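Local coordinates for putative calcium binding protein (Streptomyces coelicolor, PDB 3AKB) that binds several calcium ions, largely through EF-hand loops, and probably takes part in calcium-mediated regulation in its bacterial host, at residues A[9-13]-A[72-77]; A[32-37]-A[122-127]; A[62-66]-A[81-85]; A[92-97]-A[155-159]; A[114-120]-A[146-150]. The protein carries 2 engineered substitutions. Residue numbers count along the deposited sequence, not the author numbering.

In the fold
Four helix-loop-helix EF-hand units build this chain, paired first with second and third with fourth. Contact 1 joins the first hand to the second; contact 3, centred about 10 Å away, closes the second hand, and both use helix 74-87 and touch the same calcium. At the far side of the chain, about 29 Å between centres from contact 1, contact 5 bridges the third and fourth loops, nested along the sequence inside contact 4, which packs helix 89-107 on helix 151-161. Contact 2 links helix 23-37 to helix 117-126, tying the two pairs together, and shares the latter helix with contact 5. Phe92 of contact 4 touches contacts 1 and 3.

Contact 1: A[9-13]-A[72-77]; sequences RFTTF and ITREEF. With CA (calcium ion), chain F.
No hydrogen bond crosses between 9-13 and 72-77; an aromatic cluster of Phe10, Phe13 and Phe77 does the work. Residues 9-13 are the last turn of a helix. Residues 72-73 are extended and weakly bonded as a strand, and a helix starts at Arg74. Phe10 and Phe77 set the register, with CA atoms 7.1 Å apart and both side chains in the t rotamer. Phe10 directs its edge at the face of Phe77 in an offset edge-to-face pair (centroids 5.5 Å, planes 62°), and Phe10 CD1 reaches Phe77 CB at 3.6 Å. Phe13, rotamer m, adds its CD2 at 3.7 Å from Phe77 CE1. Over the Phe10 ring runs the Arg74 chain: Arg74 CA is an off-centre CH-pi donor 4.1 Å from the centroid, and Arg74 NH1 lies 3.6 Å from Phe10 CD2. Thr73 and Glu76 form a capping box, Glu76 N to Thr73 OG1 3.1 Å and Thr73 N to Glu76 OE1 3.0 Å, while Glu76 chelates calcium through OE1 (2.5 Å) and OE2 (2.6 Å), as the last ligand of an EF-hand loop. Ile72 pairs by backbone with Ile21 of strand 20-21, and Leu60 of helix 44-64 packs against both Ile72 and Phe13.

Contact 2: A[32-37]-A[122-127]; sequences AMLAEF and RALTAF. Engineered in segment 32-37: Met33 (natural residue Leu). With CA (calcium ion), chain J.
Arg122 holds the two helices together with two hydrogen bonds to one residue: its NE meets Glu36 OE2 at 2.9 Å, a salt bridge, and its NH2 donates to the backbone Glu36 O at 2.9 Å. The same guanidinium lies flat on the Phe37 ring, centres 4.2 Å apart and planes at 27°, with Phe37 CE1 3.6 Å from Arg122 CZ; Arg122 NH1 turns to Asp119. Thr125 OG1 binds a calcium ion at 2.6 Å, and a water on that ion (2.8 Å) donates to Glu36 OE1 at 2.8 Å. Segment 32-37 lies on helix 23-37 and 122-126 is helical; they run roughly antiparallel (138°), with axes 8.9 Å apart at closest, and Phe127 is the first residue to leave its helix. They belong to the exit helices of the first and third EF-hands, so the two halves of the protein meet here. Met33 and Ala126 are opposite, CA atoms 5.2 Å apart, with Ala126 CB 3.8 Å from Met33 CA. Met33, an engineered residue, is extended (all t): its CE reaches Ala123 CB at 3.9 Å, and its SD sits 5.1 Å from the Phe127 centroid, an oblique Met-aromatic contact. At the margin, Ala32 CB touches Ala126 O at 3.7 Å.

Contact 3: A[62-66]-A[81-85]; sequences GIADR and AVKRL. With CA (calcium ion), chain F.
Arg84 and Ile63 bury nearly equal areas here, and Ala81 comes next. Residues 62-64 end a helix, Asp65 is the centre of an inverse gamma turn (phi/psi -86/80), and 81-85 are fully helical. The backbones come closest at Ala64 and Ala81, CA atoms 5.0 Å apart, where two small side chains meet: Ala64 CB to Ala81 CB is 3.7 Å. Ile63, rotamer mt, points at the facing helix. Its CG2 lies 3.8 Å from Arg84 CB and 4.1 Å from Ala81 CA, while its CD1 reaches Leu85 CD2 at 4.2 Å. Arg84 leaves its helix with chi1 m and brings its guanidinium beside Arg66, with Arg66 NH1 and Arg84 NH2 only 3.0 Å apart. These are two donors of like charge, so the proximity is not a bond. Acceptors lie nearby: Ile63 O takes weak hydrogen bonds from Arg66 NE (3.2 Å) and Arg66 NH2 (3.1 Å), and a water donates to Ile63 O at 2.9 Å while weakly accepting from Arg84 NE at 3.3 Å. Phe92 of helix 89-107 packs on both Ile63 and Leu85. Asp65 OD1 binds calcium at 2.4 Å as the first ligand of a loop completed by Asp67, Asp69, Arg71 and Glu76: the segments are the end of the entering helix with the loop's start, and part of the exiting helix, of one EF-hand.

Contact 4: A[92-97]-A[155-159]; sequences FAEMAR and VPAFA. Engineered in segment 92-97: Met95 (natural residue Ile).
Two EF-hands of the C-terminal pair pack here, the entering helix of the third (92-97) against the exiting helix of the fourth (155-159). The short axes cross at 132° and approach to 9.0 Å; Ala93 and Ala159 are in register, CA atoms 5.1 Å apart. Segment 155-159 is kinked where Pro156, whose nitrogen has no hydrogen to give, makes no bond to the preceding turn. Phe92 begins the first segment with chi1 t; its ring lies near parallel to that of Phe158 (27°) but is slid aside, centroids 5.7 Å apart, so they barely overlap, and Phe92 CE2 to Phe158 CE2 is 3.5 Å. Ala93, at the closest approach, puts its CB 3.6 Å from Ala159 CB and 4.0 Å from Val155 CG1, with Phe158 CD2 4.1 Å away. Its small size suits so close an approach. Glu94 reaches forward one turn along its own helix to Arg97, forming a two-pronged salt bridge: Arg97 NE to Glu94 OE1 2.9 Å and Arg97 NH2 to Glu94 OE2 2.8 Å. Ala96 makes a CH-pi contact, its CB 3.9 Å from the Phe158 centroid, over the ring face. Phe158, rotamer t, also meets Phe162. Arg97 carries a second charge partner, Glu151, through NH1, and Val155 CG1 rests on the face of its guanidinium, 3.7 Å from Arg97 NH2.

Contact 5: A[114-120]-A[146-150]; sequences AVTVADT and DGKVG. With CA (calcium ion), chain I; CA (calcium ion), chain C; CA (calcium ion), chain B.
Antiparallel extended backbones meet in a single beta bridge, with Thr116 and Lys148 as a non-hydrogen-bonded pair, CA atoms 4.5 Å apart. The bonds lie on either side of it: Val149 N to Val115 O at 2.8 Å and Val117 N to Gly147 O at 3.1 Å. Between them come two CA-H...O contacts, Lys148 CA to Val115 O at 3.2 Å and Thr116 CA to Gly147 O at 3.5 Å. At the Val115-Val149 pair the backbones part, and a water spans the gap, accepting from Val115 N (2.9 Å) and donating to Val149 O (2.7 Å). Gly147 turns with positive phi (87/0). A helix starts at Val117, N-capped by Thr116, whose OG1 (chi1 p) accepts from Asp119 N at 3.0 Å. Val149 buries the largest area: its CG2 is 3.9 Å from Val117 CG2, and its CB 3.4 Å from Thr120 OG1. Leu141 of helix 131-141 packs on both Val149 and Thr120. Each loop also holds metal. Ala114 O binds one calcium at 2.3 Å; Lys148 O (2.2 Å) and Asp146 OD1 (2.6 Å) bind a second, and Asp146 OD2 a third at 1.9 Å. Asp146 OD1 accepts from Lys148 N at 3.2 Å, an Asx turn. This is the short antiparallel beta bridge joining paired EF-hand loops, so the loop around one ion is bonded directly to the next, a possible route of influence between the sites.

Contact 1: A[9-13]-A[72-77]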
# COMPACT_ATOMS: atom_id res chain seq x y z
N ARG A 9 -0.96 4.03 -10.47
CA ARG A 9 -0.26 3.04 -9.65
C ARG A 9 1.11 3.57 -9.23
O ARG A 9 1.52 3.40 -8.08
CB ARG A 9 -0.17 1.69 -10.38
CG ARG A 9 -1.41 0.77 -10.21
CD ARG A 9 -2.59 1.32 -10.98
NE ARG A 9 -3.77 0.47 -10.90
CZ ARG A 9 -4.91 0.76 -11.53
NH1 ARG A 9 -4.97 1.86 -12.27
NH2 ARG A 9 -5.98 -0.02 -11.39
N PHE A 10 1.80 4.21 -10.16
CA PHE A 10 3.08 4.83 -9.83
C PHE A 10 2.95 5.87 -8.72
O PHE A 10 3.75 5.89 -7.79
CB PHE A 10 3.73 5.47 -11.07
CG PHE A 10 5.12 6.01 -10.81
CD1 PHE A 10 6.20 5.15 -10.77
CD2 PHE A 10 5.32 7.36 -10.59
CE1 PHE A 10 7.49 5.63 -10.50
CE2 PHE A 10 6.61 7.85 -10.32
CZ PHE A 10 7.69 6.97 -10.28
N THR A 11 1.96 6.75 -8.84
CA THR A 11 1.70 7.79 -7.86
C THR A 11 1.44 7.21 -6.46
O THR A 11 1.87 7.79 -5.46
CB THR A 11 0.51 8.68 -8.31
OG1 THR A 11 0.81 9.30 -9.57
CG2 THR A 11 0.20 9.78 -7.29
N THR A 12 0.75 6.08 -6.39
CA THR A 12 0.45 5.45 -5.12
C THR A 12 1.76 5.07 -4.43
O THR A 12 1.90 5.23 -3.21
CB THR A 12 -0.44 4.19 -5.31
OG1 THR A 12 -1.70 4.59 -5.87
CG2 THR A 12 -0.66 3.50 -3.97
N PHE A 13 2.75 4.61 -5.19
CA PHE A 13 4.05 4.25 -4.59
C PHE A 13 4.93 5.48 -4.34
O PHE A 13 5.67 5.54 -3.35
CB PHE A 13 4.81 3.27 -5.50
CG PHE A 13 4.27 1.86 -5.50
CD1 PHE A 13 4.05 1.16 -4.31
CD2 PHE A 13 4.07 1.19 -6.72
CE1 PHE A 13 3.58 -0.19 -4.34
CE2 PHE A 13 3.60 -0.16 -6.76
CZ PHE A 13 3.36 -0.84 -5.56
N ILE A 72 13.47 3.77 -8.07
CA ILE A 72 12.70 3.24 -9.19
C ILE A 72 12.12 4.42 -9.95
O ILE A 72 11.25 5.13 -9.44
CB ILE A 72 11.53 2.35 -8.72
CG1 ILE A 72 12.06 1.19 -7.86
CG2 ILE A 72 10.72 1.84 -9.92
CD1 ILE A 72 10.96 0.47 -7.04
N THR A 73 12.62 4.65 -11.16
CA THR A 73 12.13 5.75 -11.99
C THR A 73 10.77 5.43 -12.59
O THR A 73 10.36 4.26 -12.65
CB THR A 73 13.12 6.08 -13.13
OG1 THR A 73 13.28 4.93 -13.95
CG2 THR A 73 14.46 6.50 -12.58
N ARG A 74 10.07 6.49 -13.02
CA ARG A 74 8.86 6.34 -13.82
C ARG A 74 9.09 5.37 -14.97
O ARG A 74 8.31 4.44 -15.16
CB ARG A 74 8.43 7.71 -14.35
CG ARG A 74 6.95 7.83 -14.68
CD ARG A 74 6.59 9.28 -15.02
NE ARG A 74 6.70 10.16 -13.86
CZ ARG A 74 5.72 10.40 -12.99
NH1 ARG A 74 4.54 9.80 -13.15
NH2 ARG A 74 5.91 11.23 -11.98
N GLU A 75 10.20 5.55 -15.70
CA GLU A 75 10.53 4.68 -16.83
C GLU A 75 10.69 3.22 -16.44
O GLU A 75 10.14 2.33 -17.10
CB GLU A 75 11.78 5.21 -17.56
CG GLU A 75 11.93 4.72 -19.01
CD GLU A 75 10.85 5.23 -19.95
OE1 GLU A 75 9.98 6.04 -19.54
OE2 GLU A 75 10.85 4.82 -21.13
N GLU A 76 11.42 2.95 -15.35
CA GLU A 76 11.58 1.60 -14.81
C GLU A 76 10.24 0.96 -14.44
O GLU A 76 10.03 -0.25 -14.66
CB GLU A 76 12.51 1.62 -13.59
CG GLU A 76 13.98 1.68 -13.96
CD GLU A 76 14.90 1.79 -12.74
OE1 GLU A 76 14.56 2.52 -11.80
OE2 GLU A 76 15.95 1.14 -12.73
N PHE A 77 9.36 1.76 -13.87
CA PHE A 77 8.05 1.27 -13.48
C PHE A 77 7.17 0.97 -14.69
O PHE A 77 6.58 -0.09 -14.76
CB PHE A 77 7.35 2.26 -12.55
CG PHE A 77 6.08 1.72 -11.95
CD1 PHE A 77 6.13 0.90 -10.83
CD2 PHE A 77 4.85 2.03 -12.51
CE1 PHE A 77 4.96 0.39 -10.26
CE2 PHE A 77 3.68 1.52 -11.95
CZ PHE A 77 3.74 0.71 -10.83
CA CA F . 16.79 2.41 -10.66
O HOH W 1 17.25 4.57 -11.84

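Contact 2: A[32-37]-A[122-127]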
# COMPACT_ATOMS: atom_id res chain seq x y z
N ALA A 32 3.27 8.33 8.32
CA ALA A 32 2.02 9.10 8.25
C ALA A 32 0.86 8.27 8.80
O ALA A 32 -0.03 8.80 9.47
CB ALA A 32 1.74 9.55 6.80
N MET A 33 0.88 6.96 8.55
CA MET A 33 -0.21 6.13 9.07
C MET A 33 -0.12 6.03 10.60
O MET A 33 -1.14 6.10 11.28
CB MET A 33 -0.20 4.71 8.48
CG MET A 33 -1.46 3.96 8.79
SD MET A 33 -1.35 2.11 8.62
CE MET A 33 -3.05 1.76 9.20
N LEU A 34 1.09 5.86 11.13
CA LEU A 34 1.27 5.85 12.57
C LEU A 34 0.81 7.14 13.22
O LEU A 34 0.20 7.12 14.32
CB LEU A 34 2.74 5.56 12.91
CG LEU A 34 3.18 4.16 12.50
CD1 LEU A 34 4.71 4.05 12.66
CD2 LEU A 34 2.49 3.05 13.27
N ALA A 35 1.12 8.27 12.59
CA ALA A 35 0.70 9.57 13.10
C ALA A 35 -0.83 9.71 13.10
O ALA A 35 -1.41 10.21 14.09
CB ALA A 35 1.35 10.68 12.30
N GLU A 36 -1.48 9.22 12.04
CA GLU A 36 -2.94 9.29 11.93
C GLU A 36 -3.63 8.56 13.09
O GLU A 36 -4.66 9.04 13.62
CB GLU A 36 -3.38 8.70 10.57
CG GLU A 36 -4.89 8.51 10.38
CD GLU A 36 -5.65 9.81 10.39
OE1 GLU A 36 -5.15 10.79 9.79
OE2 GLU A 36 -6.73 9.88 11.01
N PHE A 37 -3.09 7.41 13.46
CA PHE A 37 -3.66 6.57 14.52
C PHE A 37 -3.03 6.78 15.91
O PHE A 37 -3.44 6.15 16.88
CB PHE A 37 -3.61 5.11 14.10
CG PHE A 37 -4.61 4.80 13.04
CD1 PHE A 37 -5.94 4.53 13.39
CD2 PHE A 37 -4.26 4.86 11.69
CE1 PHE A 37 -6.88 4.29 12.39
CE2 PHE A 37 -5.21 4.64 10.69
CZ PHE A 37 -6.50 4.35 11.03
N ARG A 122 -9.40 6.27 6.81
CA ARG A 122 -8.32 7.05 7.43
C ARG A 122 -6.96 6.56 6.99
O ARG A 122 -6.06 7.35 6.71
CB ARG A 122 -8.41 6.95 8.95
CG ARG A 122 -9.56 7.74 9.51
CD ARG A 122 -9.73 7.44 11.02
NE ARG A 122 -8.57 7.83 11.83
CZ ARG A 122 -8.40 7.47 13.10
NH1 ARG A 122 -9.29 6.68 13.69
NH2 ARG A 122 -7.34 7.88 13.78
N ALA A 123 -6.81 5.23 6.94
CA ALA A 123 -5.55 4.66 6.45
C ALA A 123 -5.26 5.11 5.03
O ALA A 123 -4.14 5.55 4.73
CB ALA A 123 -5.56 3.12 6.54
N LEU A 124 -6.26 5.01 4.16
CA LEU A 124 -6.10 5.42 2.77
C LEU A 124 -5.72 6.90 2.65
O LEU A 124 -4.88 7.23 1.80
CB LEU A 124 -7.37 5.11 1.99
CG LEU A 124 -7.62 3.60 1.88
CD1 LEU A 124 -8.90 3.37 1.09
CD2 LEU A 124 -6.44 2.83 1.28
N THR A 125 -6.30 7.77 3.48
CA THR A 125 -5.92 9.18 3.42
C THR A 125 -4.48 9.39 3.89
O THR A 125 -3.75 10.23 3.35
CB THR A 125 -6.86 10.13 4.17
OG1 THR A 125 -6.81 9.87 5.58
CG2 THR A 125 -8.27 10.00 3.63
N ALA A 126 -4.05 8.60 4.87
CA ALA A 126 -2.64 8.68 5.29
C ALA A 126 -1.71 8.33 4.13
O ALA A 126 -0.60 8.87 4.04
CB ALA A 126 -2.36 7.80 6.49
N PHE A 127 -2.18 7.48 3.23
CA PHE A 127 -1.43 7.07 2.02
C PHE A 127 -1.71 7.97 0.82
O PHE A 127 -1.42 7.59 -0.33
CB PHE A 127 -1.71 5.60 1.64
CG PHE A 127 -1.41 4.62 2.73
CD1 PHE A 127 -0.34 4.85 3.60
CD2 PHE A 127 -2.18 3.48 2.91
CE1 PHE A 127 -0.05 3.94 4.64
CE2 PHE A 127 -1.91 2.58 3.93
CZ PHE A 127 -0.84 2.82 4.80
CA CA J . -8.76 10.98 7.01
O HOH W 2 -7.31 12.34 8.99

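Contact 3: A[62-66]-A[81-85]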
# COMPACT_ATOMS: atom_id res chain seq x y z
N GLY A 62 12.98 -5.28 -6.13
CA GLY A 62 13.41 -6.55 -6.76
C GLY A 62 12.83 -6.75 -8.16
O GLY A 62 13.50 -7.30 -9.06
N ILE A 63 11.61 -6.28 -8.35
CA ILE A 63 10.92 -6.37 -9.64
C ILE A 63 11.34 -5.25 -10.61
O ILE A 63 11.55 -5.52 -11.79
CB ILE A 63 9.38 -6.33 -9.44
CG1 ILE A 63 8.91 -7.67 -8.85
CG2 ILE A 63 8.66 -5.98 -10.75
CD1 ILE A 63 7.65 -7.56 -7.97
N ALA A 64 11.48 -4.03 -10.09
CA ALA A 64 11.50 -2.81 -10.92
C ALA A 64 12.83 -2.05 -11.00
O ALA A 64 13.07 -1.33 -11.98
CB ALA A 64 10.41 -1.85 -10.46
N ASP A 65 13.68 -2.21 -9.99
CA ASP A 65 14.92 -1.43 -9.93
C ASP A 65 16.00 -2.14 -10.71
O ASP A 65 16.87 -2.78 -10.13
CB ASP A 65 15.37 -1.20 -8.47
CG ASP A 65 16.64 -0.38 -8.38
OD1 ASP A 65 16.92 0.40 -9.29
OD2 ASP A 65 17.36 -0.52 -7.37
N ARG A 66 15.97 -1.98 -12.03
CA ARG A 66 16.83 -2.81 -12.88
C ARG A 66 18.30 -2.34 -12.99
O ARG A 66 19.16 -3.14 -13.37
CB ARG A 66 16.17 -3.10 -14.23
CG ARG A 66 15.04 -4.16 -14.16
CD ARG A 66 15.53 -5.51 -13.58
NE ARG A 66 14.47 -6.26 -12.90
CZ ARG A 66 14.05 -7.47 -13.26
NH1 ARG A 66 14.61 -8.11 -14.29
NH2 ARG A 66 13.08 -8.06 -12.57
N ALA A 81 8.04 -2.76 -14.52
CA ALA A 81 7.22 -3.24 -13.40
C ALA A 81 5.78 -3.60 -13.77
O ALA A 81 5.26 -4.57 -13.24
CB ALA A 81 7.23 -2.22 -12.24
N VAL A 82 5.16 -2.82 -14.63
CA VAL A 82 3.74 -3.03 -14.97
C VAL A 82 3.43 -4.45 -15.45
O VAL A 82 2.52 -5.09 -14.91
CB VAL A 82 3.22 -1.98 -15.98
CG1 VAL A 82 1.77 -2.28 -16.41
CG2 VAL A 82 3.33 -0.59 -15.39
N LYS A 83 4.17 -4.92 -16.46
CA LYS A 83 3.96 -6.28 -16.98
C LYS A 83 4.23 -7.33 -15.91
O LYS A 83 3.42 -8.23 -15.71
CB LYS A 83 4.83 -6.56 -18.22
CG LYS A 83 4.86 -8.06 -18.58
CD LYS A 83 5.48 -8.36 -19.93
CE LYS A 83 5.88 -9.84 -20.03
NZ LYS A 83 7.05 -10.19 -19.13
N ARG A 84 5.37 -7.20 -15.24
CA ARG A 84 5.74 -8.15 -14.20
C ARG A 84 4.68 -8.20 -13.09
O ARG A 84 4.32 -9.28 -12.61
CB ARG A 84 7.14 -7.85 -13.65
CG ARG A 84 8.26 -8.03 -14.67
CD ARG A 84 9.54 -8.52 -14.01
NE ARG A 84 10.74 -8.11 -14.73
CZ ARG A 84 11.32 -8.79 -15.72
NH1 ARG A 84 10.80 -9.94 -16.14
NH2 ARG A 84 12.41 -8.32 -16.30
N LEU A 85 4.16 -7.04 -12.68
CA LEU A 85 3.09 -7.02 -11.67
C LEU A 85 1.82 -7.68 -12.18
O LEU A 85 1.19 -8.46 -11.45
CB LEU A 85 2.77 -5.58 -11.24
CG LEU A 85 3.84 -4.89 -10.39
CD1 LEU A 85 3.42 -3.45 -10.13
CD2 LEU A 85 4.07 -5.64 -9.08
CA CA F . 16.79 2.41 -10.66
O HOH W 3 11.29 -4.85 -14.58
O HOH W 1 17.25 4.57 -11.84

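Contact 4: A[92-97]-A[155-159]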
# COMPACT_ATOMS: atom_id res chain seq x y z
N PHE A 92 3.27 -10.77 -5.77
CA PHE A 92 3.60 -9.43 -5.29
C PHE A 92 2.79 -9.09 -4.04
O PHE A 92 3.34 -8.60 -3.06
CB PHE A 92 3.40 -8.37 -6.36
CG PHE A 92 3.77 -6.98 -5.89
CD1 PHE A 92 5.08 -6.66 -5.56
CD2 PHE A 92 2.81 -5.99 -5.78
CE1 PHE A 92 5.43 -5.37 -5.14
CE2 PHE A 92 3.15 -4.68 -5.36
CZ PHE A 92 4.47 -4.39 -5.03
N ALA A 93 1.48 -9.39 -4.07
CA ALA A 93 0.62 -9.16 -2.90
C ALA A 93 1.10 -9.90 -1.67
O ALA A 93 0.99 -9.37 -0.55
CB ALA A 93 -0.82 -9.53 -3.21
N GLU A 94 1.65 -11.11 -1.84
CA GLU A 94 2.27 -11.80 -0.73
C GLU A 94 3.48 -11.06 -0.16
O GLU A 94 3.70 -11.12 1.06
CB GLU A 94 2.64 -13.26 -1.07
CG GLU A 94 1.44 -14.17 -1.26
CD GLU A 94 0.48 -14.20 -0.07
OE1 GLU A 94 0.95 -14.24 1.09
OE2 GLU A 94 -0.75 -14.16 -0.30
N MET A 95 4.25 -10.38 -1.00
CA MET A 95 5.39 -9.58 -0.49
C MET A 95 4.89 -8.40 0.33
O MET A 95 5.58 -7.92 1.23
CB MET A 95 6.29 -9.11 -1.64
CG MET A 95 6.94 -10.26 -2.41
SD MET A 95 8.43 -10.90 -1.59
CE MET A 95 9.72 -9.71 -1.91
N ALA A 96 3.65 -7.97 0.05
CA ALA A 96 2.99 -6.89 0.82
C ALA A 96 2.25 -7.34 2.06
O ALA A 96 1.81 -6.49 2.87
CB ALA A 96 2.01 -6.13 -0.06
N ARG A 97 2.06 -8.65 2.22
CA ARG A 97 1.23 -9.13 3.31
C ARG A 97 1.75 -8.67 4.70
O ARG A 97 0.95 -8.27 5.52
CB ARG A 97 1.08 -10.66 3.28
CG ARG A 97 -0.01 -11.14 4.20
CD ARG A 97 -0.15 -12.66 4.21
NE ARG A 97 -0.84 -13.11 3.00
CZ ARG A 97 -2.16 -13.21 2.87
NH1 ARG A 97 -2.97 -12.86 3.84
NH2 ARG A 97 -2.65 -13.67 1.73
N VAL A 155 -5.87 -8.05 0.97
CA VAL A 155 -4.75 -8.61 0.22
C VAL A 155 -5.10 -8.85 -1.25
O VAL A 155 -4.38 -8.38 -2.13
CB VAL A 155 -4.07 -9.82 0.93
CG1 VAL A 155 -2.93 -10.38 0.09
CG2 VAL A 155 -3.54 -9.38 2.29
N PRO A 156 -6.24 -9.53 -1.55
CA PRO A 156 -6.61 -9.64 -2.98
C PRO A 156 -6.96 -8.29 -3.64
O PRO A 156 -6.71 -8.11 -4.83
CB PRO A 156 -7.82 -10.57 -2.96
CG PRO A 156 -8.35 -10.51 -1.62
CD PRO A 156 -7.19 -10.26 -0.69
N ALA A 157 -7.52 -7.34 -2.89
CA ALA A 157 -7.77 -6.00 -3.47
C ALA A 157 -6.45 -5.31 -3.86
O ALA A 157 -6.36 -4.64 -4.89
CB ALA A 157 -8.54 -5.12 -2.52
N PHE A 158 -5.43 -5.50 -3.03
CA PHE A 158 -4.12 -4.94 -3.30
C PHE A 158 -3.56 -5.59 -4.58
O PHE A 158 -3.10 -4.89 -5.48
CB PHE A 158 -3.22 -5.17 -2.08
CG PHE A 158 -1.80 -4.68 -2.24
CD1 PHE A 158 -1.41 -3.47 -1.68
CD2 PHE A 158 -0.85 -5.46 -2.92
CE1 PHE A 158 -0.10 -3.01 -1.83
CE2 PHE A 158 0.47 -5.01 -3.06
CZ PHE A 158 0.84 -3.79 -2.51
N ALA A 159 -3.67 -6.92 -4.66
CA ALA A 159 -3.23 -7.70 -5.83
C ALA A 159 -3.92 -7.21 -7.11
O ALA A 159 -3.28 -7.03 -8.16
CB ALA A 159 -3.50 -9.18 -5.63

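Contact 5: A[114-120]-A[146-150]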
# COMPACT_ATOMS: atom_id res chain seq x y z
N ALA A 114 -10.28 -6.39 14.55
CA ALA A 114 -11.08 -5.95 13.43
C ALA A 114 -10.90 -4.46 13.18
O ALA A 114 -10.57 -3.71 14.07
CB ALA A 114 -12.52 -6.29 13.65
N VAL A 115 -11.12 -4.05 11.93
CA VAL A 115 -10.93 -2.66 11.53
C VAL A 115 -12.22 -2.20 10.85
O VAL A 115 -12.76 -2.90 9.98
CB VAL A 115 -9.74 -2.53 10.55
CG1 VAL A 115 -9.63 -1.12 10.01
CG2 VAL A 115 -8.47 -2.94 11.24
N THR A 116 -12.71 -1.03 11.23
CA THR A 116 -13.92 -0.48 10.60
C THR A 116 -13.65 0.07 9.19
O THR A 116 -12.54 0.44 8.84
CB THR A 116 -14.54 0.64 11.45
OG1 THR A 116 -13.65 1.75 11.49
CG2 THR A 116 -14.81 0.17 12.89
N VAL A 117 -14.72 0.17 8.41
CA VAL A 117 -14.66 0.91 7.14
C VAL A 117 -14.15 2.37 7.35
O VAL A 117 -13.31 2.87 6.58
CB VAL A 117 -16.06 0.89 6.46
CG1 VAL A 117 -16.12 1.88 5.29
CG2 VAL A 117 -16.36 -0.50 5.94
N ALA A 118 -14.64 3.05 8.37
CA ALA A 118 -14.24 4.44 8.63
C ALA A 118 -12.72 4.54 8.87
O ALA A 118 -12.05 5.46 8.42
CB ALA A 118 -15.02 5.03 9.80
N ASP A 119 -12.18 3.57 9.61
CA ASP A 119 -10.74 3.60 9.91
C ASP A 119 -9.90 3.14 8.71
O ASP A 119 -8.76 3.58 8.54
CB ASP A 119 -10.46 2.80 11.18
CG ASP A 119 -10.95 3.53 12.43
OD1 ASP A 119 -11.04 4.79 12.38
OD2 ASP A 119 -11.26 2.89 13.48
N THR A 120 -10.47 2.28 7.87
CA THR A 120 -9.86 1.96 6.59
C THR A 120 -9.73 3.22 5.73
O THR A 120 -8.67 3.43 5.11
CB THR A 120 -10.67 0.88 5.88
OG1 THR A 120 -10.65 -0.28 6.71
CG2 THR A 120 -10.03 0.53 4.51
N ASP A 146 -20.22 -6.43 6.40
CA ASP A 146 -20.34 -6.49 7.87
C ASP A 146 -19.72 -5.28 8.57
O ASP A 146 -19.67 -5.22 9.81
CB ASP A 146 -19.76 -7.79 8.43
CG ASP A 146 -18.32 -8.06 7.99
OD1 ASP A 146 -17.62 -7.11 7.57
OD2 ASP A 146 -17.88 -9.24 8.04
N GLY A 147 -19.23 -4.32 7.78
CA GLY A 147 -18.75 -3.04 8.33
C GLY A 147 -17.29 -3.10 8.74
O GLY A 147 -16.73 -2.10 9.21
N LYS A 148 -16.69 -4.26 8.57
CA LYS A 148 -15.31 -4.48 8.95
C LYS A 148 -14.50 -4.82 7.72
O LYS A 148 -15.00 -5.48 6.82
CB LYS A 148 -15.21 -5.61 9.97
CG LYS A 148 -15.82 -5.25 11.33
CD LYS A 148 -17.09 -6.02 11.64
CE LYS A 148 -17.52 -5.76 13.09
NZ LYS A 148 -18.91 -6.21 13.37
N VAL A 149 -13.24 -4.38 7.68
CA VAL A 149 -12.40 -4.65 6.53
C VAL A 149 -11.24 -5.50 7.02
O VAL A 149 -10.49 -5.08 7.90
CB VAL A 149 -11.89 -3.31 5.92
CG1 VAL A 149 -10.86 -3.57 4.83
CG2 VAL A 149 -13.06 -2.50 5.38
N GLY A 150 -11.11 -6.71 6.48
CA GLY A 150 -10.08 -7.62 7.01
C GLY A 150 -9.00 -7.99 6.01
O GLY A 150 -9.02 -7.57 4.85
CA CA I . -15.92 -7.14 5.63
CA CA C . -11.16 -3.05 16.16
CA CA B . -16.59 -10.26 7.18
O HOH W 4 -11.23 -6.37 10.13
O HOH W 5 -14.71 -9.57 8.79
O HOH W 6 -15.15 -8.88 6.86
O HOH W 7 -13.47 -2.80 15.83
O HOH W 8 -11.15 -0.76 15.87